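Local coordinates for protein glycosyltransferase (Rickettsia africae, PDB 7MI0) that probably transfers sugar units onto an acceptor as a family 4 glycosyltransferase of the two-domain GT-B type, at residues Ala94-Arg108 and Ala119-His132. Numbering follows the deposited sequence.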
ATOM      1  N   ALA A  94      11.430   2.035  26.897  1.00 60.61           N
ATOM      2  CA  ALA A  94      11.212   1.159  28.043  1.00 62.46           C
ATOM      3  C   ALA A  94      10.456   1.875  29.155  1.00 65.93           C
ATOM      4  O   ALA A  94       9.574   1.288  29.794  1.00 65.90           O
ATOM      5  CB  ALA A  94      12.550   0.631  28.560  1.00 59.48           C
ATOM      6  N   GLU A  95      10.781   3.145  29.402  1.00 70.51           N
ATOM      7  CA  GLU A  95      10.047   3.888  30.419  1.00 71.78           C
ATOM      8  C   GLU A  95       8.613   4.152  29.977  1.00 72.50           C
ATOM      9  O   GLU A  95       7.689   4.117  30.799  1.00 73.73           O
ATOM     10  CB  GLU A  95      10.774   5.187  30.746  1.00 77.97           C
ATOM     11  CG  GLU A  95      12.053   4.971  31.547  1.00 87.01           C
ATOM     12  CD  GLU A  95      11.834   4.113  32.791  1.00 95.59           C
ATOM     13  OE1 GLU A  95      10.873   4.378  33.549  1.00 95.68           O
ATOM     14  OE2 GLU A  95      12.622   3.166  33.005  1.00 94.67           O
ATOM     15  N   ILE A  96       8.405   4.406  28.683  1.00 67.23           N
ATOM     16  CA  ILE A  96       7.047   4.485  28.150  1.00 66.92           C
ATOM     17  C   ILE A  96       6.319   3.164  28.364  1.00 64.66           C
ATOM     18  O   ILE A  96       5.159   3.140  28.792  1.00 65.12           O
ATOM     19  CB  ILE A  96       7.075   4.882  26.661  1.00 61.43           C
ATOM     20  CG1 ILE A  96       7.380   6.373  26.499  1.00 56.31           C
ATOM     21  CG2 ILE A  96       5.762   4.528  25.984  1.00 57.39           C
ATOM     22  CD1 ILE A  96       7.882   6.743  25.114  1.00 51.73           C
ATOM     23  N   ILE A  97       6.995   2.047  28.080  1.00 61.80           N
ATOM     24  CA  ILE A  97       6.393   0.732  28.288  1.00 61.73           C
ATOM     25  C   ILE A  97       5.929   0.581  29.730  1.00 65.22           C
ATOM     26  O   ILE A  97       4.769   0.248  29.995  1.00 65.24           O
ATOM     27  CB  ILE A  97       7.382  -0.380  27.898  1.00 59.13           C
ATOM     28  CG1 ILE A  97       7.698  -0.315  26.405  1.00 57.24           C
ATOM     29  CG2 ILE A  97       6.822  -1.741  28.269  1.00 55.67           C
ATOM     30  CD1 ILE A  97       8.662  -1.382  25.949  1.00 51.97           C
ATOM     31  N   LYS A  98       6.828   0.835  30.686  1.00 65.73           N
ATOM     32  CA  LYS A  98       6.476   0.690  32.097  1.00 67.39           C
ATOM     33  C   LYS A  98       5.345   1.632  32.485  1.00 66.97           C
ATOM     34  O   LYS A  98       4.486   1.283  33.307  1.00 65.40           O
ATOM     35  CB  LYS A  98       7.700   0.945  32.976  1.00 70.49           C
ATOM     36  CG  LYS A  98       8.842  -0.035  32.760  1.00 80.50           C
ATOM     37  CD  LYS A  98      10.079   0.368  33.551  1.00 93.37           C
ATOM     38  CE  LYS A  98      11.239  -0.586  33.295  1.00100.04           C
ATOM     39  NZ  LYS A  98      10.885  -1.994  33.636  1.00 98.03           N
ATOM     40  N   LYS A  99       5.326   2.826  31.893  1.00 66.20           N
ATOM     41  CA  LYS A  99       4.341   3.836  32.263  1.00 63.86           C
ATOM     42  C   LYS A  99       2.932   3.404  31.884  1.00 66.16           C
ATOM     43  O   LYS A  99       2.008   3.477  32.702  1.00 73.78           O
ATOM     44  CB  LYS A  99       4.697   5.163  31.596  1.00 62.82           C
ATOM     45  CG  LYS A  99       3.699   6.276  31.821  1.00 67.44           C
ATOM     46  CD  LYS A  99       4.199   7.552  31.170  1.00 73.97           C
ATOM     47  CE  LYS A  99       3.246   8.709  31.382  1.00 77.22           C
ATOM     48  NZ  LYS A  99       3.775   9.942  30.738  1.00 86.40           N
ATOM     49  N   TYR A 100       2.747   2.946  30.648  1.00 65.39           N
ATOM     50  CA  TYR A 100       1.430   2.606  30.129  1.00 66.95           C
ATOM     51  C   TYR A 100       1.150   1.107  30.151  1.00 68.04           C
ATOM     52  O   TYR A 100       0.142   0.673  29.583  1.00 65.13           O
ATOM     53  CB  TYR A 100       1.277   3.148  28.708  1.00 60.66           C
ATOM     54  CG  TYR A 100       1.553   4.631  28.606  1.00 66.03           C
ATOM     55  CD1 TYR A 100       0.578   5.563  28.946  1.00 63.46           C
ATOM     56  CD2 TYR A 100       2.790   5.102  28.177  1.00 68.37           C
ATOM     57  CE1 TYR A 100       0.824   6.927  28.861  1.00 62.56           C
ATOM     58  CE2 TYR A 100       3.046   6.467  28.085  1.00 68.49           C
ATOM     59  CZ  TYR A 100       2.057   7.372  28.428  1.00 72.15           C
ATOM     60  OH  TYR A 100       2.299   8.726  28.342  1.00 71.57           O
ATOM     61  N   ASN A 101       2.006   0.317  30.806  1.00 69.59           N
ATOM     62  CA  ASN A 101       1.885  -1.141  30.839  1.00 68.75           C
ATOM     63  C   ASN A 101       1.646  -1.697  29.436  1.00 65.84           C
ATOM     64  O   ASN A 101       0.682  -2.422  29.178  1.00 63.86           O
ATOM     65  CB  ASN A 101       0.782  -1.579  31.803  1.00 73.47           C
ATOM     66  CG  ASN A 101       0.971  -1.017  33.198  1.00 82.13           C
ATOM     67  OD1 ASN A 101       1.780  -1.522  33.980  1.00100.69           O
ATOM     68  ND2 ASN A 101       0.223   0.035  33.521  1.00 82.50           N
ATOM     69  N   VAL A 102       2.538  -1.323  28.517  1.00 62.08           N
ATOM     70  CA  VAL A 102       2.418  -1.738  27.127  1.00 55.05           C
ATOM     71  C   VAL A 102       2.594  -3.243  27.029  1.00 57.13           C
ATOM     72  O   VAL A 102       3.532  -3.816  27.599  1.00 65.38           O
ATOM     73  CB  VAL A 102       3.452  -0.996  26.265  1.00 56.82           C
ATOM     74  CG1 VAL A 102       3.514  -1.585  24.869  1.00 47.98           C
ATOM     75  CG2 VAL A 102       3.123   0.487  26.210  1.00 59.01           C
ATOM     76  N   ASP A 103       1.687  -3.892  26.302  1.00 55.12           N
ATOM     77  CA  ASP A 103       1.720  -5.339  26.134  1.00 54.14           C
ATOM     78  C   ASP A 103       2.530  -5.772  24.916  1.00 50.78           C
ATOM     79  O   ASP A 103       3.190  -6.815  24.952  1.00 52.15           O
ATOM     80  CB  ASP A 103       0.291  -5.876  26.035  1.00 54.99           C
ATOM     81  CG  ASP A 103      -0.468  -5.737  27.337  1.00 63.02           C
ATOM     82  OD1 ASP A 103       0.052  -6.207  28.374  1.00 71.40           O
ATOM     83  OD2 ASP A 103      -1.571  -5.146  27.332  1.00 61.86           O
ATOM     84  N   ILE A 104       2.493  -4.995  23.836  1.00 45.09           N
ATOM     85  CA  ILE A 104       3.197  -5.325  22.603  1.00 43.77           C
ATOM     86  C   ILE A 104       3.785  -4.045  22.034  1.00 47.58           C
ATOM     87  O   ILE A 104       3.103  -3.017  21.972  1.00 49.15           O
ATOM     88  CB  ILE A 104       2.270  -5.979  21.560  1.00 48.86           C
ATOM     89  CG1 ILE A 104       1.819  -7.367  22.008  1.00 50.56           C
ATOM     90  CG2 ILE A 104       2.943  -6.048  20.201  1.00 41.88           C
ATOM     91  CD1 ILE A 104       0.736  -7.935  21.124  1.00 50.82           C
ATOM     92  N   VAL A 105       5.044  -4.100  21.620  1.00 47.44           N
ATOM     93  CA  VAL A 105       5.639  -3.054  20.801  1.00 46.62           C
ATOM     94  C   VAL A 105       5.688  -3.555  19.367  1.00 46.45           C
ATOM     95  O   VAL A 105       6.253  -4.620  19.091  1.00 44.70           O
ATOM     96  CB  VAL A 105       7.038  -2.667  21.301  1.00 46.47           C
ATOM     97  CG1 VAL A 105       7.687  -1.721  20.307  1.00 47.54           C
ATOM     98  CG2 VAL A 105       6.944  -2.028  22.668  1.00 42.01           C
ATOM     99  N   HIS A 106       5.097  -2.785  18.458  1.00 47.37           N
ATOM    100  CA  HIS A 106       4.873  -3.171  17.069  1.00 41.08           C
ATOM    101  C   HIS A 106       5.695  -2.238  16.183  1.00 41.98           C
ATOM    102  O   HIS A 106       5.386  -1.046  16.071  1.00 42.65           O
ATOM    103  CB  HIS A 106       3.378  -3.086  16.754  1.00 43.77           C
ATOM    104  CG  HIS A 106       2.984  -3.681  15.440  1.00 42.06           C
ATOM    105  ND1 HIS A 106       1.667  -3.855  15.075  1.00 39.48           N
ATOM    106  CD2 HIS A 106       3.725  -4.135  14.401  1.00 44.01           C
ATOM    107  CE1 HIS A 106       1.611  -4.389  13.869  1.00 42.88           C
ATOM    108  NE2 HIS A 106       2.847  -4.569  13.436  1.00 43.70           N
ATOM    109  N   THR A 107       6.746  -2.768  15.565  1.00 40.95           N
ATOM    110  CA  THR A 107       7.657  -1.966  14.758  1.00 48.58           C
ATOM    111  C   THR A 107       7.421  -2.221  13.277  1.00 52.26           C
ATOM    112  O   THR A 107       7.259  -3.369  12.846  1.00 48.28           O
ATOM    113  CB  THR A 107       9.121  -2.259  15.100  1.00 42.78           C
ATOM    114  OG1 THR A 107       9.501  -3.539  14.582  1.00 43.85           O
ATOM    115  CG2 THR A 107       9.314  -2.278  16.593  1.00 53.83           C
ATOM    116  N   ARG A 108       7.411  -1.143  12.500  1.00 53.45           N
ATOM    117  CA  ARG A 108       7.253  -1.196  11.054  1.00 51.20           C
ATOM    118  C   ARG A 108       8.422  -0.501  10.366  1.00 57.84           C
ATOM    119  O   ARG A 108       8.250   0.202   9.368  1.00 56.49           O
ATOM    120  CB  ARG A 108       5.921  -0.578  10.636  1.00 50.59           C
ATOM    121  CG  ARG A 108       4.876  -0.543  11.755  1.00 52.54           C
ATOM    122  CD  ARG A 108       3.528  -0.039  11.256  1.00 48.03           C
ATOM    123  NE  ARG A 108       2.790  -1.087  10.564  1.00 50.36           N
ATOM    124  CZ  ARG A 108       1.583  -1.512  10.908  1.00 45.25           C
ATOM    125  NH1 ARG A 108       0.907  -0.950  11.896  1.00 46.37           N
ATOM    126  NH2 ARG A 108       1.037  -2.519  10.238  1.00 47.29           N
ATOM    127  N   ALA A 119      14.123  -2.297  24.115  1.00 61.52           N
ATOM    128  CA  ALA A 119      13.121  -1.908  25.100  1.00 59.19           C
ATOM    129  C   ALA A 119      12.273  -3.098  25.523  1.00 60.01           C
ATOM    130  O   ALA A 119      11.896  -3.216  26.695  1.00 62.13           O
ATOM    131  CB  ALA A 119      12.240  -0.791  24.546  1.00 57.42           C
ATOM    132  N   THR A 120      11.974  -3.999  24.585  1.00 57.22           N
ATOM    133  CA  THR A 120      11.163  -5.161  24.923  1.00 61.14           C
ATOM    134  C   THR A 120      11.987  -6.258  25.582  1.00 63.80           C
ATOM    135  O   THR A 120      11.465  -6.987  26.434  1.00 65.14           O
ATOM    136  CB  THR A 120      10.464  -5.704  23.675  1.00 56.47           C
ATOM    137  OG1 THR A 120      11.442  -6.058  22.692  1.00 54.57           O
ATOM    138  CG2 THR A 120       9.525  -4.659  23.095  1.00 54.38           C
ATOM    139  N   LYS A 121      13.264  -6.388  25.201  1.00 65.43           N
ATOM    140  CA  LYS A 121      14.143  -7.365  25.842  1.00 60.93           C
ATOM    141  C   LYS A 121      14.245  -7.118  27.340  1.00 65.17           C
ATOM    142  O   LYS A 121      14.384  -8.067  28.118  1.00 72.38           O
ATOM    143  CB  LYS A 121      15.532  -7.325  25.193  1.00 59.02           C
ATOM    144  CG  LYS A 121      16.583  -8.232  25.846  1.00 69.83           C
ATOM    145  CD  LYS A 121      18.016  -7.815  25.481  1.00 69.03           C
ATOM    146  CE  LYS A 121      19.047  -8.362  26.482  1.00 83.65           C
ATOM    147  NZ  LYS A 121      20.323  -7.566  26.538  1.00 71.90           N
ATOM    148  N   TRP A 122      14.145  -5.856  27.761  1.00 67.24           N
ATOM    149  CA  TRP A 122      14.308  -5.470  29.156  1.00 66.13           C
ATOM    150  C   TRP A 122      13.007  -5.454  29.941  1.00 70.03           C
ATOM    151  O   TRP A 122      13.047  -5.471  31.178  1.00 73.68           O
ATOM    152  CB  TRP A 122      14.938  -4.082  29.238  1.00 68.48           C
ATOM    153  CG  TRP A 122      16.279  -4.001  28.606  1.00 71.29           C
ATOM    154  CD1 TRP A 122      17.121  -5.040  28.328  1.00 66.14           C
ATOM    155  CD2 TRP A 122      16.941  -2.814  28.161  1.00 72.15           C
ATOM    156  NE1 TRP A 122      18.271  -4.570  27.741  1.00 68.86           N
ATOM    157  CE2 TRP A 122      18.185  -3.206  27.627  1.00 73.66           C
ATOM    158  CE3 TRP A 122      16.604  -1.455  28.163  1.00 69.04           C
ATOM    159  CZ2 TRP A 122      19.094  -2.286  27.102  1.00 73.77           C
ATOM    160  CZ3 TRP A 122      17.505  -0.546  27.644  1.00 73.73           C
ATOM    161  CH2 TRP A 122      18.737  -0.965  27.121  1.00 72.33           C
ATOM    162  N   THR A 123      11.865  -5.412  29.266  1.00 71.14           N
ATOM    163  CA  THR A 123      10.568  -5.316  29.917  1.00 69.04           C
ATOM    164  C   THR A 123       9.732  -6.549  29.585  1.00 70.27           C
ATOM    165  O   THR A 123      10.175  -7.463  28.883  1.00 72.61           O
ATOM    166  CB  THR A 123       9.845  -4.035  29.495  1.00 63.64           C
ATOM    167  OG1 THR A 123       9.633  -4.055  28.080  1.00 64.84           O
ATOM    168  CG2 THR A 123      10.679  -2.812  29.845  1.00 64.56           C
ATOM    169  N   ASN A 124       8.508  -6.570  30.106  1.00 67.31           N
ATOM    170  CA  ASN A 124       7.593  -7.665  29.826  1.00 66.86           C
ATOM    171  C   ASN A 124       6.947  -7.563  28.454  1.00 67.94           C
ATOM    172  O   ASN A 124       6.276  -8.514  28.036  1.00 69.99           O
ATOM    173  CB  ASN A 124       6.510  -7.722  30.898  1.00 73.55           C
ATOM    174  CG  ASN A 124       7.047  -8.192  32.226  1.00 80.76           C
ATOM    175  OD1 ASN A 124       7.921  -9.060  32.275  1.00 87.46           O
ATOM    176  ND2 ASN A 124       6.536  -7.621  33.314  1.00 82.37           N
ATOM    177  N   ALA A 125       7.136  -6.449  27.749  1.00 60.20           N
ATOM    178  CA  ALA A 125       6.488  -6.251  26.462  1.00 57.54           C
ATOM    179  C   ALA A 125       6.969  -7.280  25.443  1.00 60.51           C
ATOM    180  O   ALA A 125       8.037  -7.885  25.581  1.00 62.68           O
ATOM    181  CB  ALA A 125       6.750  -4.838  25.945  1.00 55.84           C
ATOM    182  N   LYS A 126       6.154  -7.476  24.412  1.00 55.34           N
ATOM    183  CA  LYS A 126       6.442  -8.374  23.305  1.00 50.81           C
ATOM    184  C   LYS A 126       6.807  -7.568  22.064  1.00 51.44           C
ATOM    185  O   LYS A 126       6.495  -6.377  21.951  1.00 49.44           O
ATOM    186  CB  LYS A 126       5.242  -9.275  23.009  1.00 52.93           C
ATOM    187  CG  LYS A 126       4.697 -10.015  24.219  1.00 57.88           C
ATOM    188  CD  LYS A 126       5.640 -11.107  24.674  1.00 55.48           C
ATOM    189  CE  LYS A 126       4.971 -12.009  25.697  1.00 58.23           C
ATOM    190  NZ  LYS A 126       5.797 -13.212  26.005  1.00 58.49           N
ATOM    191  N   PHE A 127       7.454  -8.245  21.117  1.00 50.01           N
ATOM    192  CA  PHE A 127       8.100  -7.606  19.976  1.00 42.71           C
ATOM    193  C   PHE A 127       7.507  -8.157  18.689  1.00 44.49           C
ATOM    194  O   PHE A 127       7.678  -9.341  18.380  1.00 47.07           O
ATOM    195  CB  PHE A 127       9.610  -7.852  20.024  1.00 43.68           C
ATOM    196  CG  PHE A 127      10.402  -7.050  19.032  1.00 44.90           C
ATOM    197  CD1 PHE A 127      10.386  -5.669  19.067  1.00 51.01           C
ATOM    198  CD2 PHE A 127      11.195  -7.681  18.088  1.00 44.30           C
ATOM    199  CE1 PHE A 127      11.126  -4.929  18.157  1.00 51.27           C
ATOM    200  CE2 PHE A 127      11.935  -6.946  17.182  1.00 43.59           C
ATOM    201  CZ  PHE A 127      11.901  -5.570  17.218  1.00 44.52           C
ATOM    202  N   LEU A 128       6.825  -7.300  17.933  1.00 45.90           N
ATOM    203  CA  LEU A 128       6.221  -7.679  16.663  1.00 42.23           C
ATOM    204  C   LEU A 128       6.777  -6.801  15.556  1.00 43.52           C
ATOM    205  O   LEU A 128       6.818  -5.576  15.696  1.00 49.64           O
ATOM    206  CB  LEU A 128       4.695  -7.557  16.708  1.00 41.38           C
ATOM    207  CG  LEU A 128       3.993  -7.929  15.397  1.00 46.47           C
ATOM    208  CD1 LEU A 128       4.392  -9.333  14.958  1.00 43.08           C
ATOM    209  CD2 LEU A 128       2.480  -7.808  15.520  1.00 39.72           C
ATOM    210  N   THR A 129       7.191  -7.430  14.456  1.00 44.15           N
ATOM    211  CA  THR A 129       7.699  -6.739  13.277  1.00 39.19           C
ATOM    212  C   THR A 129       6.777  -6.999  12.093  1.00 45.64           C
ATOM    213  O   THR A 129       6.391  -8.149  11.841  1.00 42.87           O
ATOM    214  CB  THR A 129       9.117  -7.208  12.933  1.00 39.61           C
ATOM    215  OG1 THR A 129       9.952  -7.099  14.090  1.00 48.10           O
ATOM    216  CG2 THR A 129       9.706  -6.372  11.798  1.00 40.33           C
ATOM    217  N   THR A 130       6.433  -5.937  11.368  1.00 44.68           N
ATOM    218  CA  THR A 130       5.762  -6.042  10.079  1.00 40.75           C
ATOM    219  C   THR A 130       6.692  -5.499   9.005  1.00 44.26           C
ATOM    220  O   THR A 130       7.235  -4.398   9.149  1.00 48.38           O
ATOM    221  CB  THR A 130       4.437  -5.271  10.060  1.00 42.21           C
ATOM    222  OG1 THR A 130       3.575  -5.761  11.094  1.00 39.67           O
ATOM    223  CG2 THR A 130       3.744  -5.440   8.713  1.00 35.97           C
ATOM    224  N   PHE A 131       6.876  -6.271   7.936  1.00 47.08           N
ATOM    225  CA  PHE A 131       7.700  -5.875   6.797  1.00 46.85           C
ATOM    226  C   PHE A 131       6.777  -5.360   5.698  1.00 45.54           C
ATOM    227  O   PHE A 131       6.052  -6.139   5.075  1.00 47.25           O
ATOM    228  CB  PHE A 131       8.547  -7.051   6.308  1.00 49.24           C
ATOM    229  CG  PHE A 131       9.513  -7.585   7.347  1.00 50.03           C
ATOM    230  CD1 PHE A 131       9.123  -8.577   8.236  1.00 49.19           C
ATOM    231  CD2 PHE A 131      10.807  -7.091   7.431  1.00 42.03           C
ATOM    232  CE1 PHE A 131      10.007  -9.060   9.192  1.00 50.72           C
ATOM    233  CE2 PHE A 131      11.688  -7.576   8.377  1.00 44.32           C
ATOM    234  CZ  PHE A 131      11.290  -8.559   9.260  1.00 43.51           C
ATOM    235  N   HIS A 132       6.789  -4.046   5.474  1.00 49.83           N
ATOM    236  CA  HIS A 132       5.971  -3.423   4.437  1.00 49.87           C
ATOM    237  C   HIS A 132       6.659  -3.403   3.078  1.00 52.73           C
ATOM    238  O   HIS A 132       6.153  -2.768   2.146  1.00 56.55           O
ATOM    239  CB  HIS A 132       5.601  -1.989   4.830  1.00 48.85           C
ATOM    240  CG  HIS A 132       4.682  -1.896   6.007  1.00 48.01           C
ATOM    241  ND1 HIS A 132       3.390  -1.433   5.906  1.00 57.23           N
ATOM    242  CD2 HIS A 132       4.873  -2.198   7.312  1.00 48.03           C
ATOM    243  CE1 HIS A 132       2.822  -1.455   7.098  1.00 55.19           C
ATOM    244  NE2 HIS A 132       3.700  -1.917   7.969  1.00 49.40           N
TER
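Ile-104 to Thr-107 pair in parallel with Lys-126 to Thr-129 as neighbouring central strands of the seven-stranded Rossmann-like sheet of the N-terminal GT-B domain, joined by the beta-alpha-beta crossover through helix 114-122. The backbone ladder starts with Lys-126 N on Asp-103 O, where the donor sits above the carbonyl plane; Val-105 and Thr-107 then each give their N-H to the second strand (Val-105 N to Lys-126 O, 2.7 Å) and take one back. Strand 22-26 flanks the pair beyond 104-107, and strand 154-157 beyond 126-131.

On the face with Val-105 and Phe-127, helices 83-100 and 114-122 pack mainly through apolar groups. Thr-120 CG2 meets Val-105 CB at 3.7 Å, and Ile-97 sends CG2 onto Ala-125 CB and CD1 onto Ala-119 CB, both at 3.9 Å. Both Ile-97 branches also touch Thr-123 OG1, which is turned back to Ala-119 O in a hydrogen bond within its own segment. Thr-107 CG2 approaches Phe-127 CE1 on the same side of the sheet.

On the opposite face, which carries Ile-104, His-106 and Leu-128, the C-terminal helix 378-393 packs on Ile-104. His-106, its CG anti to the backbone N (chi1 -170°), runs alongside Leu-128, whose CD2 makes a CH-pi contact over the ring face, 3.8 Å from the centroid. The imidazole is held at both nitrogens: ND1 bonds Tyr-389 OH, and NE2 meets Thr-130 OG1 in the ring plane at 2.7 Å, nearly straight (175°).

Past the strand ends, the buried Arg-108 bends at chi3, and its NE donates to His-132 NE2 at 2.9 Å, tilted 19° from the imidazole plane.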